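Local coordinates for protein SsfS6 (Streptomyces sp. SF2575, PDB 4FZR) that is a two-domain protein of the GT-B fold, related in sequence to the erythromycin biosynthesis protein CIII family, at residues 67-72 and 109-114; 95-100 and 155-160; 258-263 and 357-362. All blocks are in the same frame, centred on the assembly; numbering follows the deposited sequence.

Contacts 1 and 2 both belong to the N-terminal half of the chain and share helix 93-122: residues 109-114 meet the loop behind edge strand 65-67, whereas residues 95-100 meet the start of helix 158-167. One long helix thereby ties two separate parts of the same parallel-sheet domain together. The centres of the two contacts are about 23 Å apart, and their segments alternate along the sequence. Contact 3 follows later in the chain, in the C-terminal half, where the end of helix 253-259 meets helix 358-367. Its centre lies about 33 Å from that of contact 2 and about 43 Å from that of contact 1. The three contacts thus sample both Rossmann-like halves of the GT-B fold.

Contact 1: residues 67-72 and 109-114; sequences PTCPSL and LRMRDE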
loop_
_atom_site.group_PDB
_atom_site.type_symbol
_atom_site.label_atom_id
_atom_site.label_comp_id
_atom_site.label_asym_id
_atom_site.label_seq_id
_atom_site.Cartn_x
_atom_site.Cartn_y
_atom_site.Cartn_z
ATOM N N PRO A 67 -15.990 3.313 -7.195
ATOM C CA PRO A 67 -16.470 2.469 -8.295
ATOM C C PRO A 67 -16.936 3.275 -9.506
ATOM O O PRO A 67 -17.577 4.309 -9.337
ATOM C CB PRO A 67 -17.648 1.730 -7.663
ATOM C CG PRO A 67 -18.200 2.711 -6.667
ATOM C CD PRO A 67 -17.026 3.520 -6.165
ATOM N N THR A 68 -16.616 2.807 -10.710
ATOM C CA THR A 68 -17.005 3.509 -11.934
ATOM C C THR A 68 -18.064 2.746 -12.727
ATOM O O THR A 68 -18.598 3.253 -13.713
ATOM C CB THR A 68 -15.788 3.778 -12.837
ATOM O OG1 THR A 68 -15.130 2.543 -13.148
ATOM C CG2 THR A 68 -14.815 4.716 -12.136
ATOM N N CYS A 69 -18.369 1.531 -12.286
ATOM C CA CYS A 69 -19.426 0.735 -12.895
ATOM C C CYS A 69 -19.653 -0.506 -12.039
ATOM O O CYS A 69 -18.798 -0.862 -11.227
ATOM C CB CYS A 69 -19.066 0.344 -14.335
ATOM S SG CYS A 69 -17.730 -0.867 -14.503
ATOM N N PRO A 70 -20.816 -1.158 -12.200
ATOM C CA PRO A 70 -21.076 -2.389 -11.442
ATOM C C PRO A 70 -20.064 -3.483 -11.766
ATOM O O PRO A 70 -19.276 -3.329 -12.695
ATOM C CB PRO A 70 -22.475 -2.799 -11.911
ATOM C CG PRO A 70 -23.105 -1.532 -12.390
ATOM C CD PRO A 70 -21.986 -0.737 -12.991
ATOM N N SER A 71 -20.086 -4.572 -11.003
ATOM C CA SER A 71 -19.160 -5.682 -11.219
ATOM C C SER A 71 -19.128 -6.113 -12.693
ATOM O O SER A 71 -20.154 -6.120 -13.370
ATOM C CB SER A 71 -19.540 -6.864 -10.324
ATOM O OG SER A 71 -18.700 -7.976 -10.568
ATOM N N LEU A 72 -17.942 -6.465 -13.185
ATOM C CA LEU A 72 -17.736 -6.723 -14.608
ATOM C C LEU A 72 -16.551 -7.642 -14.845
ATOM O O LEU A 72 -15.580 -7.618 -14.099
ATOM C CB LEU A 72 -17.431 -5.411 -15.327
ATOM C CG LEU A 72 -18.452 -4.792 -16.278
ATOM C CD1 LEU A 72 -17.776 -3.729 -17.129
ATOM C CD2 LEU A 72 -19.112 -5.831 -17.160
ATOM N N LEU A 109 -17.236 2.481 -22.412
ATOM C CA LEU A 109 -18.633 2.900 -22.460
ATOM C C LEU A 109 -19.375 2.547 -21.176
ATOM O O LEU A 109 -20.348 3.204 -20.807
ATOM C CB LEU A 109 -19.338 2.244 -23.648
ATOM C CG LEU A 109 -18.735 2.497 -25.031
ATOM C CD1 LEU A 109 -19.596 1.867 -26.120
ATOM C CD2 LEU A 109 -18.569 3.983 -25.274
ATOM N N ARG A 110 -18.919 1.497 -20.503
ATOM C CA ARG A 110 -19.516 1.085 -19.239
ATOM C C ARG A 110 -19.041 1.963 -18.081
ATOM O O ARG A 110 -19.708 2.052 -17.050
ATOM C CB ARG A 110 -19.173 -0.378 -18.947
ATOM C CG ARG A 110 -19.512 -1.335 -20.081
ATOM C CD ARG A 110 -21.017 -1.535 -20.231
ATOM N NE ARG A 110 -21.563 -2.413 -19.198
ATOM C CZ ARG A 110 -21.525 -3.742 -19.245
ATOM N NH1 ARG A 110 -20.963 -4.367 -20.273
ATOM N NH2 ARG A 110 -22.048 -4.453 -18.257
HETATM N N MSE A 111 -17.895 2.620 -18.259
HETATM C CA MSE A 111 -17.214 3.303 -17.160
HETATM C C MSE A 111 -17.267 4.830 -17.233
HETATM O O MSE A 111 -17.236 5.499 -16.203
HETATM C CB MSE A 111 -15.743 2.874 -17.119
HETATM C CG MSE A 111 -15.489 1.511 -16.491
HETATM SE SE MSE A 111 -13.602 1.000 -16.544
HETATM C CE MSE A 111 -13.680 -0.524 -15.321
ATOM N N ARG A 112 -17.341 5.379 -18.440
ATOM C CA ARG A 112 -17.081 6.806 -18.634
ATOM C C ARG A 112 -18.020 7.728 -17.848
ATOM O O ARG A 112 -17.578 8.742 -17.307
ATOM C CB ARG A 112 -17.088 7.166 -20.126
ATOM C CG ARG A 112 -18.442 7.070 -20.816
ATOM C CD ARG A 112 -18.274 7.190 -22.328
ATOM N NE ARG A 112 -19.545 7.351 -23.036
ATOM C CZ ARG A 112 -19.985 8.492 -23.567
ATOM N NH1 ARG A 112 -19.269 9.609 -23.491
ATOM N NH2 ARG A 112 -21.156 8.519 -24.187
ATOM N N ASP A 113 -19.301 7.382 -17.775
ATOM C CA ASP A 113 -20.271 8.237 -17.089
ATOM C C ASP A 113 -19.891 8.475 -15.630
ATOM O O ASP A 113 -19.793 9.620 -15.186
ATOM C CB ASP A 113 -21.678 7.638 -17.167
ATOM C CG ASP A 113 -22.286 7.760 -18.552
ATOM O OD1 ASP A 113 -21.915 8.703 -19.286
ATOM O OD2 ASP A 113 -23.139 6.917 -18.905
ATOM N N GLU A 114 -19.675 7.393 -14.890
ATOM C CA GLU A 114 -19.353 7.497 -13.472
ATOM C C GLU A 114 -17.918 7.968 -13.242
ATOM O O GLU A 114 -17.615 8.559 -12.207
ATOM C CB GLU A 114 -19.587 6.157 -12.769
ATOM C CG GLU A 114 -21.033 5.912 -12.374
ATOM C CD GLU A 114 -21.583 7.017 -11.492
ATOM O OE1 GLU A 114 -20.954 7.320 -10.455
ATOM O OE2 GLU A 114 -22.640 7.587 -11.838
HETATM O O HOH W 1 -20.399 4.657 -15.497
#
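Pro67 approaches Glu114 only through its backbone, while its ring packs against Gln216 of the second subunit. At Thr68, where the chain turns a corner, the interface closes. The carbonyl O of Thr68 comes 3.2 Å from Glu114 CB, and the carboxylate of Glu114 leads away from the loop. On the threonine side chain, OG1 is the touching branch: chi1 of 57° places it between the backbone N and the carbonyl carbon, 3.5 Å from CG of Met111, a selenomethionine whose extended chain passes it at a slant.

A water joins the two backbones here. Glu114 N, at a kink of the helix, has no bond to the preceding turn and gives its N-H to the water at 2.9 Å. Thr68 O and Arg110 O both lie within bonding reach of this water, though it cannot serve every acceptor around it.

In the fold, this is the place where the loop following edge strand 65-67 packs against helix 93-122, part of the long connection that carries the chain from the edge of the Rossmann-like sheet back to strand 126-130 near its middle. Backbone bonds from Thr68 to Ala50 and from Cys69 to Glu52 keep the loop beside strand 45-51.

Cys69 sets CB 3.3 Å from Arg110 O and SG 3.8 Å from Met111 CG, where the sulfur joins the buried apolar patch. Beyond Cys69 the chain swings away and returns at Leu72, whose N is hydrogen-bonded to Asn53 OD1. Leu72 CD2 lies over one face of the Arg110 guanidinium, 3.4 Å from NH2. The arginine chain is bent at CD (chi2 -71°) and again at NE (chi3 -76°). Nearer the backbone, its CB and CG lie beside Leu72 CD1.

Contact 2: residues 95-100 and 155-160; sequences PLLEHI and ASPELI
The carboxylate of Glu98, the planar group of this contact, meets an apolar neighbour: Leu159 CD1 lies 3.7 Å from OE2, and as close to CG of the same glutamate. With CG beside the backbone N (chi1 -66°) and the chain extended beyond it, Glu98 lies obliquely across this methyl. On the other flank the puckered ring of Pro157 receives Leu97 CD2 on its CB-CG side, with CB the nearer atom at 3.8 Å, and the leucine meets it at about a right angle.

Between these two flanks Leu97 fills the middle. Its CD2 also reaches Leu159 CB, at 3.9 Å, so a single methyl rests on both the proline and the first turn of the following helix. Leu97 CG faces Ile160 CG1 at 4.1 Å, and that same CG1 comes 3.7 Å from Leu97 O. One turn further on, Ile100 CG2 touches Ile160 CG2 at 4.0 Å and extends the apolar seam into the buried side, where Tyr104 also packs on Ile160.

Pro157 occupies the N-cap position of helix 158-167, and its O is hydrogen-bonded to Tyr132 OH. Its ring touches Asp334 of helix 333-341 as well, which places this seam near the junction of the two halves. Helix 93-122 packs on the first turn of helix 158-167, which follows strand 147-150, as part of the helical layer of the Rossmann-like N-terminal domain of a GT-B protein.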
loop_
_atom_site.group_PDB
_atom_site.type_symbol
_atom_site.label_atom_id
_atom_site.label_comp_id
_atom_site.label_asym_id
_atom_site.label_seq_id
_atom_site.Cartn_x
_atom_site.Cartn_y
_atom_site.Cartn_z
ATOM N N PRO A 95 -6.471 -9.855 -36.914
ATOM C CA PRO A 95 -7.846 -9.409 -36.670
ATOM C C PRO A 95 -8.311 -9.762 -35.259
ATOM O O PRO A 95 -9.288 -9.191 -34.772
ATOM C CB PRO A 95 -8.653 -10.182 -37.714
ATOM C CG PRO A 95 -7.860 -11.416 -37.952
ATOM C CD PRO A 95 -6.419 -11.006 -37.832
ATOM N N LEU A 96 -7.613 -10.695 -34.617
ATOM C CA LEU A 96 -7.891 -11.055 -33.231
ATOM C C LEU A 96 -7.431 -9.936 -32.304
ATOM O O LEU A 96 -8.073 -9.646 -31.296
ATOM C CB LEU A 96 -7.174 -12.355 -32.865
ATOM C CG LEU A 96 -7.366 -12.872 -31.439
ATOM C CD1 LEU A 96 -8.837 -13.012 -31.124
ATOM C CD2 LEU A 96 -6.664 -14.209 -31.271
ATOM N N LEU A 97 -6.307 -9.319 -32.653
ATOM C CA LEU A 97 -5.791 -8.180 -31.905
ATOM C C LEU A 97 -6.762 -7.004 -31.958
ATOM O O LEU A 97 -6.978 -6.325 -30.956
ATOM C CB LEU A 97 -4.430 -7.750 -32.460
ATOM C CG LEU A 97 -3.200 -8.170 -31.654
ATOM C CD1 LEU A 97 -3.278 -9.638 -31.260
ATOM C CD2 LEU A 97 -1.928 -7.889 -32.449
ATOM N N GLU A 98 -7.338 -6.765 -33.131
ATOM C CA GLU A 98 -8.295 -5.680 -33.300
ATOM C C GLU A 98 -9.585 -5.998 -32.553
ATOM O O GLU A 98 -10.217 -5.115 -31.975
ATOM C CB GLU A 98 -8.574 -5.444 -34.786
ATOM C CG GLU A 98 -7.360 -4.929 -35.557
ATOM C CD GLU A 98 -7.524 -5.015 -37.067
ATOM O OE1 GLU A 98 -8.237 -5.922 -37.547
ATOM O OE2 GLU A 98 -6.931 -4.173 -37.775
ATOM N N HIS A 99 -9.969 -7.270 -32.569
ATOM C CA HIS A 99 -11.138 -7.731 -31.834
ATOM C C HIS A 99 -10.993 -7.385 -30.352
ATOM O O HIS A 99 -11.887 -6.794 -29.746
ATOM C CB HIS A 99 -11.295 -9.241 -32.015
ATOM C CG HIS A 99 -12.448 -9.826 -31.265
ATOM N ND1 HIS A 99 -12.283 -10.700 -30.209
ATOM C CD2 HIS A 99 -13.784 -9.676 -31.419
ATOM C CE1 HIS A 99 -13.465 -11.055 -29.745
ATOM N NE2 HIS A 99 -14.396 -10.448 -30.460
ATOM N N ILE A 100 -9.851 -7.756 -29.782
ATOM C CA ILE A 100 -9.520 -7.426 -28.400
ATOM C C ILE A 100 -9.576 -5.922 -28.159
ATOM O O ILE A 100 -10.157 -5.461 -27.176
ATOM C CB ILE A 100 -8.110 -7.929 -28.042
ATOM C CG1 ILE A 100 -8.117 -9.449 -27.875
ATOM C CG2 ILE A 100 -7.607 -7.261 -26.767
ATOM C CD1 ILE A 100 -6.742 -10.055 -27.687
ATOM N N ALA A 155 5.189 -6.527 -23.800
ATOM C CA ALA A 155 4.906 -6.053 -25.146
ATOM C C ALA A 155 3.423 -5.738 -25.290
ATOM O O ALA A 155 2.564 -6.572 -25.003
ATOM C CB ALA A 155 5.330 -7.088 -26.168
ATOM N N SER A 156 3.132 -4.519 -25.729
ATOM C CA SER A 156 1.757 -4.076 -25.902
ATOM C C SER A 156 1.501 -3.692 -27.357
ATOM O O SER A 156 1.803 -2.570 -27.768
ATOM C CB SER A 156 1.466 -2.887 -24.980
ATOM O OG SER A 156 1.680 -3.235 -23.622
ATOM N N PRO A 157 0.948 -4.629 -28.145
ATOM C CA PRO A 157 0.621 -4.374 -29.552
ATOM C C PRO A 157 -0.083 -3.037 -29.762
ATOM O O PRO A 157 -1.055 -2.739 -29.066
ATOM C CB PRO A 157 -0.332 -5.519 -29.896
ATOM C CG PRO A 157 0.088 -6.634 -29.004
ATOM C CD PRO A 157 0.600 -6.002 -27.736
ATOM N N GLU A 158 0.406 -2.241 -30.710
ATOM C CA GLU A 158 -0.232 -0.972 -31.041
ATOM C C GLU A 158 -1.576 -1.232 -31.718
ATOM O O GLU A 158 -2.434 -0.351 -31.777
ATOM C CB GLU A 158 0.667 -0.139 -31.958
ATOM C CG GLU A 158 0.746 -0.657 -33.388
ATOM C CD GLU A 158 1.741 0.110 -34.242
ATOM O OE1 GLU A 158 2.022 1.286 -33.927
ATOM O OE2 GLU A 158 2.243 -0.467 -35.229
ATOM N N LEU A 159 -1.750 -2.448 -32.226
ATOM C CA LEU A 159 -2.991 -2.842 -32.889
ATOM C C LEU A 159 -4.175 -2.842 -31.929
ATOM O O LEU A 159 -5.291 -2.478 -32.306
ATOM C CB LEU A 159 -2.840 -4.228 -33.517
ATOM C CG LEU A 159 -2.579 -4.239 -35.024
ATOM C CD1 LEU A 159 -3.818 -3.773 -35.775
ATOM C CD2 LEU A 159 -1.371 -3.378 -35.377
ATOM N N ILE A 160 -3.931 -3.256 -30.690
ATOM C CA ILE A 160 -4.976 -3.281 -29.677
ATOM C C ILE A 160 -5.407 -1.859 -29.340
ATOM O O ILE A 160 -6.594 -1.534 -29.367
ATOM C CB ILE A 160 -4.506 -3.996 -28.392
ATOM C CG1 ILE A 160 -4.200 -5.468 -28.689
ATOM C CG2 ILE A 160 -5.563 -3.879 -27.297
ATOM C CD1 ILE A 160 -3.781 -6.281 -27.476
#

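Contact 3: residues 258-263 and 357-362; sequences QELPKL and SVLAAC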
loop_
_atom_site.group_PDB
_atom_site.type_symbol
_atom_site.label_atom_id
_atom_site.label_comp_id
_atom_site.label_asym_id
_atom_site.label_seq_id
_atom_site.Cartn_x
_atom_site.Cartn_y
_atom_site.Cartn_z
ATOM N N GLN A 258 1.425 -33.632 -9.887
ATOM C CA GLN A 258 1.854 -34.993 -9.572
ATOM C C GLN A 258 3.063 -35.418 -10.401
ATOM O O GLN A 258 3.956 -36.100 -9.900
ATOM C CB GLN A 258 0.707 -35.986 -9.793
ATOM C CG GLN A 258 -0.519 -35.725 -8.924
ATOM C CD GLN A 258 -1.477 -36.902 -8.888
ATOM O OE1 GLN A 258 -1.141 -38.004 -9.319
ATOM N NE2 GLN A 258 -2.678 -36.672 -8.369
ATOM N N GLU A 259 3.094 -35.001 -11.663
ATOM C CA GLU A 259 4.131 -35.440 -12.592
ATOM C C GLU A 259 5.442 -34.676 -12.405
ATOM O O GLU A 259 6.525 -35.237 -12.571
ATOM C CB GLU A 259 3.654 -35.274 -14.041
ATOM C CG GLU A 259 2.300 -35.910 -14.356
ATOM C CD GLU A 259 2.304 -37.422 -14.213
ATOM O OE1 GLU A 259 1.975 -38.113 -15.200
ATOM O OE2 GLU A 259 2.619 -37.920 -13.113
ATOM N N LEU A 260 5.342 -33.397 -12.057
ATOM C CA LEU A 260 6.514 -32.520 -12.046
ATOM C C LEU A 260 7.572 -32.881 -11.005
ATOM O O LEU A 260 8.767 -32.728 -11.265
ATOM C CB LEU A 260 6.093 -31.056 -11.887
ATOM C CG LEU A 260 5.772 -30.367 -13.216
ATOM C CD1 LEU A 260 4.964 -29.101 -13.004
ATOM C CD2 LEU A 260 7.063 -30.060 -13.970
ATOM N N PRO A 261 7.147 -33.347 -9.821
ATOM C CA PRO A 261 8.155 -33.751 -8.834
ATOM C C PRO A 261 9.040 -34.899 -9.314
ATOM O O PRO A 261 10.133 -35.095 -8.780
ATOM C CB PRO A 261 7.314 -34.205 -7.639
ATOM C CG PRO A 261 6.032 -33.462 -7.774
ATOM C CD PRO A 261 5.787 -33.349 -9.254
ATOM N N LYS A 262 8.576 -35.640 -10.313
ATOM C CA LYS A 262 9.313 -36.798 -10.802
ATOM C C LYS A 262 10.534 -36.392 -11.632
ATOM O O LYS A 262 11.401 -37.219 -11.917
ATOM C CB LYS A 262 8.383 -37.706 -11.606
ATOM C CG LYS A 262 7.170 -38.164 -10.809
ATOM C CD LYS A 262 6.138 -38.824 -11.701
ATOM C CE LYS A 262 4.894 -39.224 -10.920
ATOM N NZ LYS A 262 3.930 -39.992 -11.757
ATOM N N LEU A 263 10.603 -35.117 -12.003
ATOM C CA LEU A 263 11.761 -34.583 -12.718
ATOM C C LEU A 263 12.847 -34.125 -11.746
ATOM O O LEU A 263 13.897 -33.634 -12.162
ATOM C CB LEU A 263 11.342 -33.417 -13.618
ATOM C CG LEU A 263 10.711 -33.791 -14.961
ATOM C CD1 LEU A 263 9.448 -34.609 -14.769
ATOM C CD2 LEU A 263 10.421 -32.538 -15.772
ATOM N N SER A 357 5.522 -32.235 -22.414
ATOM C CA SER A 357 5.651 -31.008 -23.191
ATOM C C SER A 357 5.953 -29.821 -22.283
ATOM O O SER A 357 6.865 -29.042 -22.552
ATOM C CB SER A 357 4.378 -30.745 -23.993
ATOM O OG SER A 357 4.542 -29.620 -24.836
ATOM N N VAL A 358 5.176 -29.677 -21.214
ATOM C CA VAL A 358 5.511 -28.726 -20.165
ATOM C C VAL A 358 6.612 -29.341 -19.310
ATOM O O VAL A 358 7.502 -28.643 -18.820
ATOM C CB VAL A 358 4.296 -28.393 -19.284
ATOM C CG1 VAL A 358 4.693 -27.444 -18.159
ATOM C CG2 VAL A 358 3.188 -27.785 -20.125
ATOM N N LEU A 359 6.546 -30.660 -19.148
ATOM C CA LEU A 359 7.563 -31.398 -18.412
ATOM C C LEU A 359 8.915 -31.263 -19.097
ATOM O O LEU A 359 9.948 -31.108 -18.442
ATOM C CB LEU A 359 7.190 -32.880 -18.327
ATOM C CG LEU A 359 6.016 -33.283 -17.433
ATOM C CD1 LEU A 359 6.237 -34.693 -16.905
ATOM C CD2 LEU A 359 5.832 -32.306 -16.292
ATOM N N ALA A 360 8.898 -31.325 -20.423
ATOM C CA ALA A 360 10.118 -31.230 -21.212
ATOM C C ALA A 360 10.828 -29.905 -20.939
ATOM O O ALA A 360 12.038 -29.877 -20.705
ATOM C CB ALA A 360 9.797 -31.373 -22.696
ATOM N N ALA A 361 10.064 -28.816 -20.950
ATOM C CA ALA A 361 10.613 -27.478 -20.745
ATOM C C ALA A 361 11.270 -27.345 -19.376
ATOM O O ALA A 361 12.323 -26.723 -19.243
ATOM C CB ALA A 361 9.522 -26.430 -20.908
ATOM N N CYS A 362 10.645 -27.928 -18.360
ATOM C CA CYS A 362 11.172 -27.851 -17.001
ATOM C C CYS A 362 12.485 -28.619 -16.866
ATOM O O CYS A 362 13.423 -28.140 -16.229
ATOM C CB CYS A 362 10.148 -28.376 -15.995
ATOM S SG CYS A 362 8.615 -27.419 -15.947
#
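Leu260 and Cys362 form the tight, buried part of this contact, in which two helices lie side by side on one face of the parallel sheet of the Rossmann-like C-terminal domain. Helix 253-259 belongs to the beta-alpha-beta crossover from strand 229-231 to strand 266-269, and helix 358-367 comes after 345-347, an outermost strand of the sheet. Leu260 CD2 is the central atom: it lies 3.5 Å from Leu359 CD2 and 3.6 Å from Cys362 SG, which chi1 of -62° puts beside its own backbone N. On the sheet side of this pair both Leu260 and Cys362 rest on Leu230, and Cys362 also reaches Val305 and Val324, so the close packing continues straight into the strands.

Leu263, the last residue of the 3-10 segment 260-263, fits over the helix backbone. Its CD2 comes 3.1 Å from Leu359 O, a close approach of methyl to carbonyl. The two leucines cross obliquely. Leu263 O is tied to the second helix by a hydrogen bond from Arg366 NH1.

Towards solvent the packing thins. Leu359 spans both regimes: one methyl, CD2, enters the core, whereas CD1 lies on the more exposed side between Leu263 CD1 and Glu259 CB, 3.9 Å from each. Beyond CB the glutamate bends away at chi2 (-64°) and its carboxylate takes no part in the apolar seam. Instead it forms a salt bridge within its own segment, Lys262 NZ meeting Glu259 OE2 at 2.8 Å on the syn side, 20° out of the carboxylate plane.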